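Local coordinates for protein formimidoylglutamase (Bacillus subtilis, PDB 3M1R) that hydrolyses N-formimidoyl-L-glutamate to L-glutamate and formamide, using two manganese ions per subunit, in the breakdown of histidine, at residues T147-F152 and T170-L175; I132-I137 and E178-G183; E272-I277 and A306-H311. One frame throughout, in Å; residues are numbered along the deposited sequence.

Contact 1: T147-F152 and T170-L175; sequences TAVIQF and TPFRRL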
ATOM      1  N   THR D 147      -4.825 -44.472   3.859  1.00 57.93           N
ATOM      2  CA  THR D 147      -3.979 -43.307   4.073  1.00 55.97           C
ATOM      3  C   THR D 147      -4.323 -42.574   5.369  1.00 53.69           C
ATOM      4  O   THR D 147      -5.493 -42.385   5.704  1.00 51.64           O
ATOM      5  CB  THR D 147      -4.090 -42.347   2.865  1.00 61.01           C
ATOM      6  OG1 THR D 147      -3.761 -43.064   1.669  1.00 65.56           O
ATOM      7  CG2 THR D 147      -3.154 -41.143   3.008  1.00 54.00           C
ATOM      8  N   ALA D 148      -3.293 -42.186   6.108  1.00 55.38           N
ATOM      9  CA  ALA D 148      -3.478 -41.310   7.253  1.00 56.46           C
ATOM     10  C   ALA D 148      -3.261 -39.879   6.783  1.00 47.40           C
ATOM     11  O   ALA D 148      -2.423 -39.643   5.915  1.00 45.46           O
ATOM     12  CB  ALA D 148      -2.497 -41.642   8.325  1.00 37.83           C
ATOM     13  N   VAL D 149      -3.998 -38.934   7.362  1.00 43.78           N
ATOM     14  CA  VAL D 149      -3.827 -37.521   7.020  1.00 40.15           C
ATOM     15  C   VAL D 149      -3.398 -36.750   8.254  1.00 44.97           C
ATOM     16  O   VAL D 149      -4.061 -36.804   9.297  1.00 42.64           O
ATOM     17  CB  VAL D 149      -5.116 -36.877   6.445  1.00 42.01           C
ATOM     18  CG1 VAL D 149      -4.875 -35.392   6.063  1.00 31.01           C
ATOM     19  CG2 VAL D 149      -5.637 -37.661   5.245  1.00 42.72           C
ATOM     20  N   ILE D 150      -2.263 -36.066   8.142  1.00 42.61           N
ATOM     21  CA  ILE D 150      -1.872 -35.096   9.145  1.00 43.51           C
ATOM     22  C   ILE D 150      -2.243 -33.710   8.623  1.00 44.51           C
ATOM     23  O   ILE D 150      -1.634 -33.206   7.673  1.00 42.69           O
ATOM     24  CB  ILE D 150      -0.384 -35.193   9.472  1.00 46.64           C
ATOM     25  CG1 ILE D 150      -0.097 -36.550  10.128  1.00 45.74           C
ATOM     26  CG2 ILE D 150       0.045 -34.056  10.395  1.00 45.71           C
ATOM     27  CD1 ILE D 150       1.356 -36.879  10.215  1.00 50.81           C
ATOM     28  N   GLN D 151      -3.267 -33.128   9.245  1.00 37.39           N
ATOM     29  CA  GLN D 151      -3.842 -31.847   8.832  1.00 37.27           C
ATOM     30  C   GLN D 151      -3.392 -30.749   9.800  1.00 35.07           C
ATOM     31  O   GLN D 151      -3.810 -30.734  10.960  1.00 33.96           O
ATOM     32  CB  GLN D 151      -5.377 -31.969   8.812  1.00 40.98           C
ATOM     33  CG  GLN D 151      -6.167 -30.668   8.598  1.00 45.14           C
ATOM     34  CD  GLN D 151      -7.678 -30.845   8.826  1.00 46.87           C
ATOM     35  OE1 GLN D 151      -8.155 -31.941   9.141  1.00 46.28           O
ATOM     36  NE2 GLN D 151      -8.427 -29.761   8.679  1.00 52.27           N
ATOM     37  N   PHE D 152      -2.506 -29.862   9.343  1.00 31.61           N
ATOM     38  CA  PHE D 152      -2.154 -28.680  10.124  1.00 35.79           C
ATOM     39  C   PHE D 152      -3.216 -27.613   9.854  1.00 36.22           C
ATOM     40  O   PHE D 152      -3.400 -27.180   8.711  1.00 37.26           O
ATOM     41  CB  PHE D 152      -0.768 -28.158   9.751  1.00 36.11           C
ATOM     42  CG  PHE D 152       0.362 -29.015  10.262  1.00 33.27           C
ATOM     43  CD1 PHE D 152       0.887 -28.810  11.525  1.00 31.48           C
ATOM     44  CD2 PHE D 152       0.892 -30.017   9.478  1.00 31.45           C
ATOM     45  CE1 PHE D 152       1.917 -29.591  11.986  1.00 37.37           C
ATOM     46  CE2 PHE D 152       1.922 -30.815   9.943  1.00 36.83           C
ATOM     47  CZ  PHE D 152       2.439 -30.597  11.189  1.00 37.07           C
ATOM     48  N   THR D 170     -15.206 -27.504   3.404  1.00 37.49           N
ATOM     49  CA  THR D 170     -15.904 -28.795   3.366  1.00 43.69           C
ATOM     50  C   THR D 170     -15.048 -30.046   3.098  1.00 46.18           C
ATOM     51  O   THR D 170     -15.575 -31.157   3.161  1.00 47.83           O
ATOM     52  CB  THR D 170     -17.045 -28.795   2.328  1.00 46.10           C
ATOM     53  OG1 THR D 170     -16.488 -28.772   1.007  1.00 45.98           O
ATOM     54  CG2 THR D 170     -17.948 -27.587   2.519  1.00 52.95           C
ATOM     55  N   PRO D 171     -13.744 -29.880   2.811  1.00 40.50           N
ATOM     56  CA  PRO D 171     -13.032 -31.034   2.249  1.00 38.89           C
ATOM     57  C   PRO D 171     -13.140 -32.264   3.137  1.00 43.89           C
ATOM     58  O   PRO D 171     -13.383 -33.364   2.642  1.00 49.36           O
ATOM     59  CB  PRO D 171     -11.569 -30.588   2.229  1.00 30.67           C
ATOM     60  CG  PRO D 171     -11.561 -29.157   2.570  1.00 39.93           C
ATOM     61  CD  PRO D 171     -12.812 -28.851   3.305  1.00 40.25           C
ATOM     62  N   PHE D 172     -12.958 -32.080   4.439  1.00 39.63           N
ATOM     63  CA  PHE D 172     -12.867 -33.234   5.323  1.00 46.43           C
ATOM     64  C   PHE D 172     -14.208 -33.871   5.678  1.00 49.62           C
ATOM     65  O   PHE D 172     -14.264 -35.066   5.985  1.00 56.61           O
ATOM     66  CB  PHE D 172     -12.029 -32.923   6.559  1.00 41.46           C
ATOM     67  CG  PHE D 172     -10.589 -32.769   6.250  1.00 40.03           C
ATOM     68  CD1 PHE D 172     -10.040 -31.513   6.057  1.00 31.88           C
ATOM     69  CD2 PHE D 172      -9.786 -33.886   6.086  1.00 43.00           C
ATOM     70  CE1 PHE D 172      -8.712 -31.388   5.740  1.00 39.72           C
ATOM     71  CE2 PHE D 172      -8.463 -33.757   5.772  1.00 38.34           C
ATOM     72  CZ  PHE D 172      -7.926 -32.519   5.593  1.00 38.47           C
ATOM     73  N   ARG D 173     -15.282 -33.095   5.611  1.00 44.70           N
ATOM     74  CA  ARG D 173     -16.615 -33.679   5.734  1.00 51.10           C
ATOM     75  C   ARG D 173     -16.875 -34.582   4.531  1.00 47.68           C
ATOM     76  O   ARG D 173     -17.405 -35.684   4.667  1.00 52.25           O
ATOM     77  CB  ARG D 173     -17.694 -32.594   5.833  1.00 51.78           C
ATOM     78  CG  ARG D 173     -19.058 -33.114   6.305  1.00 56.03           C
ATOM     79  CD  ARG D 173     -20.033 -31.971   6.589  1.00 55.71           C
ATOM     80  NE  ARG D 173     -21.177 -32.435   7.365  1.00 68.23           N
ATOM     81  CZ  ARG D 173     -21.409 -32.103   8.631  1.00 65.82           C
ATOM     82  NH1 ARG D 173     -22.479 -32.578   9.255  1.00 66.59           N
ATOM     83  NH2 ARG D 173     -20.578 -31.290   9.269  1.00 52.74           N
ATOM     84  N   ARG D 174     -16.494 -34.107   3.350  1.00 45.40           N
ATOM     85  CA  ARG D 174     -16.650 -34.891   2.141  1.00 56.27           C
ATOM     86  C   ARG D 174     -15.832 -36.171   2.244  1.00 60.64           C
ATOM     87  O   ARG D 174     -16.331 -37.248   1.933  1.00 61.42           O
ATOM     88  CB  ARG D 174     -16.242 -34.086   0.908  1.00 65.44           C
ATOM     89  CG  ARG D 174     -17.397 -33.323   0.273  1.00 77.56           C
ATOM     90  CD  ARG D 174     -16.977 -32.623  -1.012  1.00 87.87           C
ATOM     91  NE  ARG D 174     -18.128 -32.359  -1.871  1.00 98.78           N
ATOM     92  CZ  ARG D 174     -18.630 -33.238  -2.735  1.00103.58           C
ATOM     93  NH1 ARG D 174     -18.082 -34.442  -2.858  1.00101.83           N
ATOM     94  NH2 ARG D 174     -19.681 -32.913  -3.478  1.00107.61           N
ATOM     95  N   LEU D 175     -14.584 -36.052   2.694  1.00 57.99           N
ATOM     96  CA  LEU D 175     -13.729 -37.222   2.846  1.00 57.03           C
ATOM     97  C   LEU D 175     -14.322 -38.208   3.860  1.00 53.08           C
ATOM     98  O   LEU D 175     -14.502 -39.374   3.542  1.00 56.68           O
ATOM     99  CB  LEU D 175     -12.298 -36.814   3.226  1.00 49.19           C
ATOM    100  CG  LEU D 175     -11.512 -36.076   2.145  1.00 45.30           C
ATOM    101  CD1 LEU D 175     -10.399 -35.237   2.750  1.00 34.77           C
ATOM    102  CD2 LEU D 175     -10.956 -37.033   1.101  1.00 44.80           C
TER
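Gln151 of strand 147-152 lays its side chain over the ring of Phe172, which comes from helix 171-178 in the opposite direction. Gln151 CB is 4.1 Å from Phe172 CZ, and CG is equally far from CE1 and CZ of the ring. With CG anti to the backbone N (chi1 172°) and the chain extended beyond it, the amide reaches out over the aromatic face. There CD comes to 3.3 Å from Phe172 CE1, while NE2 lies nearest CE1 and CD1. OE1 rests above the ring centre, 3.4 Å from its plane. Amide and ring planes differ by only 12°, which lets a flat polar group lie against an apolar ring without turning its polar edge into it. The amide is also held from outside: OE1 accepts a hydrogen bond from Gln188 NE2, and NE2 donates to Asp153 OD2 and to the carbonyl of His156. Val149, two residues earlier on the same side of the strand, adds its CG1 at the ring edge, 4.0 Å from Phe172 CE2; a branched residue suits a strand. Asp153 binds both calcium ions, which here occupy the sites assigned to the two manganese ions, so Gln151 is a second-shell residue. The arrangement belongs to the beta-alpha-beta unit 147-152, 171-178, 186-191 of the arginase alpha/beta fold, whose metal centre lies at the C-terminal ends of the parallel strands.

Contact 2: I132-I137 and E178-G183; sequences ISYSTI and EEIIEG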
ATOM      1  N   ILE D 132      -9.200 -28.011  -2.213  1.00 35.16           N
ATOM      2  CA  ILE D 132      -8.522 -28.981  -3.079  1.00 35.68           C
ATOM      3  C   ILE D 132      -8.185 -30.273  -2.350  1.00 42.79           C
ATOM      4  O   ILE D 132      -7.919 -31.287  -2.986  1.00 44.56           O
ATOM      5  CB  ILE D 132      -7.216 -28.417  -3.734  1.00 31.73           C
ATOM      6  CG1 ILE D 132      -6.056 -28.394  -2.733  1.00 30.61           C
ATOM      7  CG2 ILE D 132      -7.457 -27.020  -4.309  1.00 35.79           C
ATOM      8  CD1 ILE D 132      -4.685 -28.103  -3.371  1.00 29.28           C
ATOM      9  N   SER D 133      -8.192 -30.232  -1.020  1.00 42.32           N
ATOM     10  CA  SER D 133      -7.782 -31.385  -0.220  1.00 39.93           C
ATOM     11  C   SER D 133      -8.691 -32.587  -0.403  1.00 45.18           C
ATOM     12  O   SER D 133      -8.289 -33.738  -0.165  1.00 46.47           O
ATOM     13  CB  SER D 133      -7.681 -31.020   1.262  1.00 40.63           C
ATOM     14  OG  SER D 133      -6.665 -30.058   1.465  1.00 41.48           O
ATOM     15  N   TYR D 134      -9.920 -32.339  -0.832  1.00 46.65           N
ATOM     16  CA  TYR D 134     -10.795 -33.457  -1.121  1.00 47.44           C
ATOM     17  C   TYR D 134     -10.267 -34.243  -2.311  1.00 51.51           C
ATOM     18  O   TYR D 134     -10.078 -35.456  -2.221  1.00 55.89           O
ATOM     19  CB  TYR D 134     -12.218 -33.003  -1.406  1.00 48.51           C
ATOM     20  CG  TYR D 134     -13.053 -34.101  -2.000  1.00 49.57           C
ATOM     21  CD1 TYR D 134     -13.698 -35.026  -1.185  1.00 47.32           C
ATOM     22  CD2 TYR D 134     -13.202 -34.218  -3.377  1.00 53.10           C
ATOM     23  CE1 TYR D 134     -14.473 -36.034  -1.724  1.00 51.41           C
ATOM     24  CE2 TYR D 134     -13.983 -35.235  -3.931  1.00 54.30           C
ATOM     25  CZ  TYR D 134     -14.605 -36.138  -3.096  1.00 54.42           C
ATOM     26  OH  TYR D 134     -15.371 -37.146  -3.629  1.00 61.28           O
ATOM     27  N   SER D 135     -10.031 -33.558  -3.428  1.00 44.10           N
ATOM     28  CA  SER D 135      -9.594 -34.249  -4.643  1.00 50.33           C
ATOM     29  C   SER D 135      -8.183 -34.868  -4.537  1.00 44.90           C
ATOM     30  O   SER D 135      -7.935 -35.953  -5.058  1.00 48.41           O
ATOM     31  CB  SER D 135      -9.702 -33.334  -5.869  1.00 54.50           C
ATOM     32  OG  SER D 135     -11.050 -32.967  -6.127  1.00 58.67           O
ATOM     33  N   THR D 136      -7.261 -34.185  -3.871  1.00 41.45           N
ATOM     34  CA  THR D 136      -5.886 -34.677  -3.810  1.00 45.55           C
ATOM     35  C   THR D 136      -5.805 -35.951  -2.977  1.00 50.43           C
ATOM     36  O   THR D 136      -5.310 -36.972  -3.441  1.00 57.52           O
ATOM     37  CB  THR D 136      -4.943 -33.624  -3.232  1.00 37.72           C
ATOM     38  OG1 THR D 136      -5.547 -33.059  -2.067  1.00 40.44           O
ATOM     39  CG2 THR D 136      -4.716 -32.536  -4.240  1.00 38.56           C
ATOM     40  N   ILE D 137      -6.311 -35.881  -1.750  1.00 51.29           N
ATOM     41  CA  ILE D 137      -6.367 -37.027  -0.848  1.00 49.13           C
ATOM     42  C   ILE D 137      -7.125 -38.221  -1.421  1.00 55.19           C
ATOM     43  O   ILE D 137      -6.667 -39.355  -1.330  1.00 58.73           O
ATOM     44  CB  ILE D 137      -6.944 -36.622   0.510  1.00 42.60           C
ATOM     45  CG1 ILE D 137      -5.978 -35.661   1.199  1.00 46.61           C
ATOM     46  CG2 ILE D 137      -7.171 -37.831   1.367  1.00 43.56           C
ATOM     47  CD1 ILE D 137      -6.503 -35.067   2.478  1.00 51.80           C
ATOM     48  N   GLU D 178     -17.774 -39.834   2.782  1.00 59.02           N
ATOM     49  CA  GLU D 178     -17.679 -40.732   1.639  1.00 59.47           C
ATOM     50  C   GLU D 178     -16.779 -41.931   1.934  1.00 62.96           C
ATOM     51  O   GLU D 178     -16.631 -42.830   1.106  1.00 64.29           O
ATOM     52  CB  GLU D 178     -17.206 -39.963   0.405  1.00 54.11           C
ATOM     53  CG  GLU D 178     -18.196 -38.891  -0.028  1.00 62.31           C
ATOM     54  CD  GLU D 178     -17.680 -38.021  -1.157  1.00 68.38           C
ATOM     55  OE1 GLU D 178     -16.730 -38.443  -1.850  1.00 67.86           O
ATOM     56  OE2 GLU D 178     -18.232 -36.915  -1.351  1.00 74.56           O
ATOM     57  N   GLU D 179     -16.187 -41.921   3.127  1.00 65.89           N
ATOM     58  CA  GLU D 179     -15.324 -42.997   3.609  1.00 66.72           C
ATOM     59  C   GLU D 179     -14.032 -43.140   2.817  1.00 67.51           C
ATOM     60  O   GLU D 179     -13.484 -44.234   2.700  1.00 64.20           O
ATOM     61  CB  GLU D 179     -16.078 -44.318   3.624  1.00 66.71           C
ATOM     62  CG  GLU D 179     -17.414 -44.234   4.313  1.00 67.50           C
ATOM     63  CD  GLU D 179     -18.042 -45.589   4.485  1.00 76.85           C
ATOM     64  OE1 GLU D 179     -19.063 -45.857   3.816  1.00 81.85           O
ATOM     65  OE2 GLU D 179     -17.502 -46.387   5.281  1.00 78.42           O
ATOM     66  N   ILE D 180     -13.537 -42.028   2.287  1.00 66.74           N
ATOM     67  CA  ILE D 180     -12.288 -42.041   1.542  1.00 63.31           C
ATOM     68  C   ILE D 180     -11.135 -42.260   2.515  1.00 60.80           C
ATOM     69  O   ILE D 180     -10.210 -43.018   2.238  1.00 56.97           O
ATOM     70  CB  ILE D 180     -12.116 -40.750   0.725  1.00 60.64           C
ATOM     71  CG1 ILE D 180     -13.249 -40.641  -0.302  1.00 64.79           C
ATOM     72  CG2 ILE D 180     -10.754 -40.721   0.035  1.00 56.90           C
ATOM     73  CD1 ILE D 180     -13.400 -39.264  -0.939  1.00 67.90           C
ATOM     74  N   ILE D 181     -11.206 -41.599   3.664  1.00 60.11           N
ATOM     75  CA  ILE D 181     -10.305 -41.893   4.768  1.00 58.62           C
ATOM     76  C   ILE D 181     -11.155 -42.104   5.996  1.00 58.62           C
ATOM     77  O   ILE D 181     -12.342 -41.788   5.994  1.00 63.73           O
ATOM     78  CB  ILE D 181      -9.322 -40.749   5.055  1.00 54.95           C
ATOM     79  CG1 ILE D 181     -10.083 -39.499   5.502  1.00 53.44           C
ATOM     80  CG2 ILE D 181      -8.400 -40.502   3.851  1.00 54.31           C
ATOM     81  CD1 ILE D 181      -9.173 -38.335   5.897  1.00 50.52           C
ATOM     82  N   GLU D 182     -10.556 -42.642   7.046  1.00 55.01           N
ATOM     83  CA  GLU D 182     -11.292 -42.880   8.280  1.00 61.42           C
ATOM     84  C   GLU D 182     -10.986 -41.783   9.285  1.00 55.11           C
ATOM     85  O   GLU D 182      -9.878 -41.255   9.318  1.00 62.38           O
ATOM     86  CB  GLU D 182     -10.956 -44.258   8.866  1.00 69.91           C
ATOM     87  CG  GLU D 182     -11.771 -45.406   8.284  1.00 84.76           C
ATOM     88  CD  GLU D 182     -11.339 -46.758   8.826  1.00 99.44           C
ATOM     89  OE1 GLU D 182     -10.627 -46.787   9.853  1.00104.07           O
ATOM     90  OE2 GLU D 182     -11.706 -47.792   8.225  1.00103.50           O
ATOM     91  N   GLY D 183     -11.976 -41.441  10.101  1.00 52.83           N
ATOM     92  CA  GLY D 183     -11.827 -40.395  11.096  1.00 52.50           C
ATOM     93  C   GLY D 183     -10.653 -40.576  12.043  1.00 52.23           C
ATOM     94  O   GLY D 183      -9.940 -39.614  12.356  1.00 49.90           O
TER
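Tyr134 and Glu178 meet through a short hydrogen bond, OH giving its proton to OE1 over 2.6 Å. OE1 uses its syn lone pair and sits at the ring edge, in the ring plane, while the carboxylate plane is turned 76° from the ring. Beside this polar join, Ile180 brings CD1 to 3.5 Å from Tyr134 CE1, an oblique apolar touch. One turn along the helix, the CG2 methyls of Ile137 and Ile181 meet at 3.8 Å, the two side chains slanting across each other. Tyrosine suits this position because its long ring can pack against isoleucine while its hydroxyl reaches the carboxylate; an alanine here would probably leave Glu178 OE1 without this donor and open a gap beside Ile180. In the arginase-type alpha/beta fold these segments belong to helix 133-141 and to the loop from helix 171-178 to strand 186-191. That loop starts with a Schellman motif, Glu179 taking a positive phi (66°), and the turn brings Ile180 and Ile181 round to the neighbouring helix. The tyrosine CG, anti to the backbone N at chi1 167°, sends the ring out to the end of helix 171-178. Further out, Lys138 NZ also bonds the hydroxyl. Arg174, whose side chain is poorly ordered, is modelled as a cation-pi partner of the ring and in a salt bridge with Glu178 OE2. Leu175 packs against Tyr134, Ile137 and Ile180.

Contact 3: E272-I277 and A306-H311; sequences EAVKYI and AHVLLH. With PEG (di(hydroxyethyl)ether), chain B.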
ATOM      1  N   GLU D 272       9.919 -27.476  11.774  1.00 41.68           N
ATOM      2  CA  GLU D 272      10.535 -28.600  12.474  1.00 43.96           C
ATOM      3  C   GLU D 272       9.606 -29.804  12.422  1.00 42.55           C
ATOM      4  O   GLU D 272      10.044 -30.924  12.206  1.00 39.57           O
ATOM      5  CB  GLU D 272      10.855 -28.218  13.923  1.00 50.50           C
ATOM      6  CG  GLU D 272      12.021 -28.973  14.537  1.00 66.16           C
ATOM      7  CD  GLU D 272      13.325 -28.772  13.772  1.00 79.36           C
ATOM      8  OE1 GLU D 272      14.209 -29.648  13.865  1.00 87.70           O
ATOM      9  OE2 GLU D 272      13.470 -27.746  13.070  1.00 81.84           O
ATOM     10  N   ALA D 273       8.311 -29.557  12.593  1.00 37.90           N
ATOM     11  CA  ALA D 273       7.312 -30.629  12.611  1.00 43.22           C
ATOM     12  C   ALA D 273       7.183 -31.302  11.248  1.00 40.69           C
ATOM     13  O   ALA D 273       7.177 -32.526  11.145  1.00 42.17           O
ATOM     14  CB  ALA D 273       5.949 -30.094  13.079  1.00 36.21           C
ATOM     15  N   VAL D 274       7.071 -30.493  10.202  1.00 40.28           N
ATOM     16  CA  VAL D 274       7.111 -31.003   8.839  1.00 39.48           C
ATOM     17  C   VAL D 274       8.389 -31.844   8.554  1.00 43.02           C
ATOM     18  O   VAL D 274       8.307 -32.919   7.947  1.00 38.81           O
ATOM     19  CB  VAL D 274       6.987 -29.851   7.831  1.00 37.70           C
ATOM     20  CG1 VAL D 274       7.198 -30.354   6.418  1.00 40.73           C
ATOM     21  CG2 VAL D 274       5.619 -29.188   7.977  1.00 43.50           C
ATOM     22  N   LYS D 275       9.562 -31.367   8.975  1.00 43.30           N
ATOM     23  CA  LYS D 275      10.784 -32.144   8.739  1.00 41.86           C
ATOM     24  C   LYS D 275      10.721 -33.507   9.458  1.00 43.71           C
ATOM     25  O   LYS D 275      11.037 -34.534   8.881  1.00 45.27           O
ATOM     26  CB  LYS D 275      12.059 -31.377   9.115  1.00 42.85           C
ATOM     27  CG  LYS D 275      13.296 -32.306   9.156  1.00 51.74           C
ATOM     28  CD  LYS D 275      14.623 -31.593   9.433  1.00 58.75           C
ATOM     29  CE  LYS D 275      14.544 -30.570  10.578  1.00 65.77           C
ATOM     30  NZ  LYS D 275      14.159 -29.171  10.123  1.00 57.77           N
ATOM     31  N   TYR D 276      10.285 -33.502  10.712  1.00 41.02           N
ATOM     32  CA  TYR D 276      10.050 -34.731  11.447  1.00 40.07           C
ATOM     33  C   TYR D 276       9.147 -35.714  10.695  1.00 40.53           C
ATOM     34  O   TYR D 276       9.559 -36.837  10.400  1.00 36.99           O
ATOM     35  CB  TYR D 276       9.462 -34.434  12.830  1.00 47.08           C
ATOM     36  CG  TYR D 276       9.310 -35.675  13.681  1.00 47.71           C
ATOM     37  CD1 TYR D 276      10.422 -36.344  14.168  1.00 56.11           C
ATOM     38  CD2 TYR D 276       8.058 -36.178  13.991  1.00 44.89           C
ATOM     39  CE1 TYR D 276      10.292 -37.493  14.942  1.00 59.90           C
ATOM     40  CE2 TYR D 276       7.919 -37.324  14.761  1.00 51.67           C
ATOM     41  CZ  TYR D 276       9.037 -37.974  15.234  1.00 55.62           C
ATOM     42  OH  TYR D 276       8.896 -39.103  16.003  1.00 62.87           O
ATOM     43  N   ILE D 277       7.912 -35.307  10.404  1.00 42.85           N
ATOM     44  CA  ILE D 277       6.969 -36.187   9.715  1.00 44.31           C
ATOM     45  C   ILE D 277       7.513 -36.683   8.370  1.00 47.94           C
ATOM     46  O   ILE D 277       7.337 -37.847   8.001  1.00 49.76           O
ATOM     47  CB  ILE D 277       5.623 -35.484   9.478  1.00 46.28           C
ATOM     48  CG1 ILE D 277       4.891 -35.285  10.808  1.00 41.97           C
ATOM     49  CG2 ILE D 277       4.779 -36.284   8.505  1.00 44.97           C
ATOM     50  CD1 ILE D 277       3.826 -34.198  10.771  1.00 44.61           C
ATOM     51  N   ALA D 306       7.451 -21.782   1.056  1.00 34.37           N
ATOM     52  CA  ALA D 306       8.612 -22.344   0.370  1.00 30.75           C
ATOM     53  C   ALA D 306       9.524 -23.062   1.366  1.00 29.12           C
ATOM     54  O   ALA D 306      10.059 -24.116   1.069  1.00 29.33           O
ATOM     55  CB  ALA D 306       9.371 -21.256  -0.391  1.00 19.81           C
ATOM     56  N   HIS D 307       9.675 -22.504   2.565  1.00 27.93           N
ATOM     57  CA  HIS D 307      10.497 -23.152   3.579  1.00 30.28           C
ATOM     58  C   HIS D 307       9.881 -24.449   4.096  1.00 28.94           C
ATOM     59  O   HIS D 307      10.598 -25.376   4.457  1.00 32.01           O
ATOM     60  CB  HIS D 307      10.845 -22.192   4.715  1.00 28.60           C
ATOM     61  CG  HIS D 307      12.053 -21.355   4.430  1.00 26.17           C
ATOM     62  ND1 HIS D 307      12.073 -20.372   3.459  1.00 33.98           N
ATOM     63  CD2 HIS D 307      13.290 -21.354   4.983  1.00 24.97           C
ATOM     64  CE1 HIS D 307      13.267 -19.809   3.425  1.00 25.20           C
ATOM     65  NE2 HIS D 307      14.019 -20.385   4.343  1.00 33.85           N
ATOM     66  N   VAL D 308       8.552 -24.519   4.129  1.00 32.61           N
ATOM     67  CA  VAL D 308       7.894 -25.786   4.420  1.00 33.51           C
ATOM     68  C   VAL D 308       8.306 -26.838   3.379  1.00 33.70           C
ATOM     69  O   VAL D 308       8.491 -28.006   3.704  1.00 36.96           O
ATOM     70  CB  VAL D 308       6.358 -25.654   4.426  1.00 31.84           C
ATOM     71  CG1 VAL D 308       5.719 -27.007   4.561  1.00 29.72           C
ATOM     72  CG2 VAL D 308       5.888 -24.701   5.533  1.00 29.30           C
ATOM     73  N   LEU D 309       8.417 -26.419   2.123  1.00 34.74           N
ATOM     74  CA  LEU D 309       8.831 -27.304   1.043  1.00 39.27           C
ATOM     75  C   LEU D 309      10.281 -27.767   1.250  1.00 39.27           C
ATOM     76  O   LEU D 309      10.577 -28.961   1.192  1.00 41.35           O
ATOM     77  CB  LEU D 309       8.689 -26.598  -0.307  1.00 38.42           C
ATOM     78  CG  LEU D 309       7.465 -26.978  -1.147  1.00 44.71           C
ATOM     79  CD1 LEU D 309       6.438 -27.742  -0.322  1.00 32.57           C
ATOM     80  CD2 LEU D 309       6.843 -25.760  -1.841  1.00 41.29           C
ATOM     81  N   LEU D 310      11.167 -26.812   1.506  1.00 27.48           N
ATOM     82  CA  LEU D 310      12.560 -27.109   1.798  1.00 31.26           C
ATOM     83  C   LEU D 310      12.714 -28.087   2.960  1.00 36.89           C
ATOM     84  O   LEU D 310      13.491 -29.017   2.854  1.00 33.08           O
ATOM     85  CB  LEU D 310      13.354 -25.828   2.049  1.00 34.36           C
ATOM     86  CG  LEU D 310      13.498 -24.973   0.784  1.00 37.86           C
ATOM     87  CD1 LEU D 310      14.052 -23.594   1.099  1.00 37.49           C
ATOM     88  CD2 LEU D 310      14.388 -25.675  -0.234  1.00 39.16           C
ATOM     89  N   HIS D 311      11.954 -27.901   4.042  1.00 34.37           N
ATOM     90  CA  HIS D 311      12.097 -28.746   5.220  1.00 35.66           C
ATOM     91  C   HIS D 311      11.471 -30.124   5.029  1.00 38.21           C
ATOM     92  O   HIS D 311      11.936 -31.101   5.585  1.00 45.73           O
ATOM     93  CB  HIS D 311      11.575 -28.058   6.483  1.00 32.52           C
ATOM     94  CG  HIS D 311      12.495 -27.005   7.018  1.00 35.32           C
ATOM     95  ND1 HIS D 311      13.297 -27.202   8.123  1.00 40.65           N
ATOM     96  CD2 HIS D 311      12.747 -25.739   6.595  1.00 34.68           C
ATOM     97  CE1 HIS D 311      14.008 -26.111   8.356  1.00 37.79           C
ATOM     98  NE2 HIS D 311      13.685 -25.206   7.448  1.00 39.62           N
TER
HETATM   99  C1  PEG B 324      14.537 -21.397   7.922  1.00 60.78           C
HETATM  100  O1  PEG B 324      14.510 -22.523   7.074  1.00 52.56           O
HETATM  101  C2  PEG B 324      15.214 -21.738   9.266  1.00 62.82           C
HETATM  102  O2  PEG B 324      14.612 -22.873   9.845  1.00 66.08           O
HETATM  103  C3  PEG B 324      14.563 -22.977  11.251  1.00 72.11           C
HETATM  104  C4  PEG B 324      13.467 -23.966  11.674  1.00 77.24           C
HETATM  105  O4  PEG B 324      14.018 -25.249  11.827  1.00 80.62           O
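Helices 267-278 and 300-318 run side by side here in roughly the same direction, their local axes 8.7 Å apart and crossing at -32°, with the closest pair of CA atoms at Lys275 and His311. At that point the backbones come near enough for a CA-H...O contact, Lys275 CA to His311 O at 3.5 Å. Nearby the two valines pack together: Val274 CG2 lies 4.1 Å from Val308 CG1, the side chains meeting at about a right angle, and Val274 CG1 also rests against the carbonyl oxygen of Val308. Small branched side chains suit a place where two helices draw together against the sheet, and both valines reach Ile286 of strand 283-289. This is helix-to-helix packing on one layer of the parallel alpha/beta fold of the arginase family. The outer edge of the interface is polar. Lys275 bends at chi3 and chi4 (45° and -90°), which curls its ammonium back to the edge of the His311 ring, with NZ 2.9 Å from ND1. The same NZ forms a salt bridge with Glu272 OE2 at 3.3 Å, its hydrogen bond weak, one turn earlier on its own helix. That carboxylate oxygen also accepts a hydrogen bond of 2.8 Å from O4 of a bound di(hydroxyethyl)ether. The other end of this molecule lies near His311 NE2, although the position of its O1 is less certain. The imidazole meets Phe194 of the second subunit edge-to-face, and His307 packs on Pro262 of that same subunit.

All three contacts are largely buried, yet their chemistry follows their place in the fold. Contacts 1 and 2 are neighbours: contact 1 uses helix 171-178, contact 2 its end and the loop that follows. Leu175 O probably bonds Ile180 N, and Val149 packs on Ile181. Contact 1 is the more enclosed and lies close to the metals, where a buried amide is hydrogen-bonded from both its oxygen and its nitrogen; contact 2 grades from apolar methyls to a charged group at the solvent-exposed margin. Contact 3 lies across the chain's centre from contact 2, pairing two helices whose polar edge faces another subunit. Ile277 and Ala273 connect it to contact 1 by packing against Phe152, Ile277 also reaching Ile150.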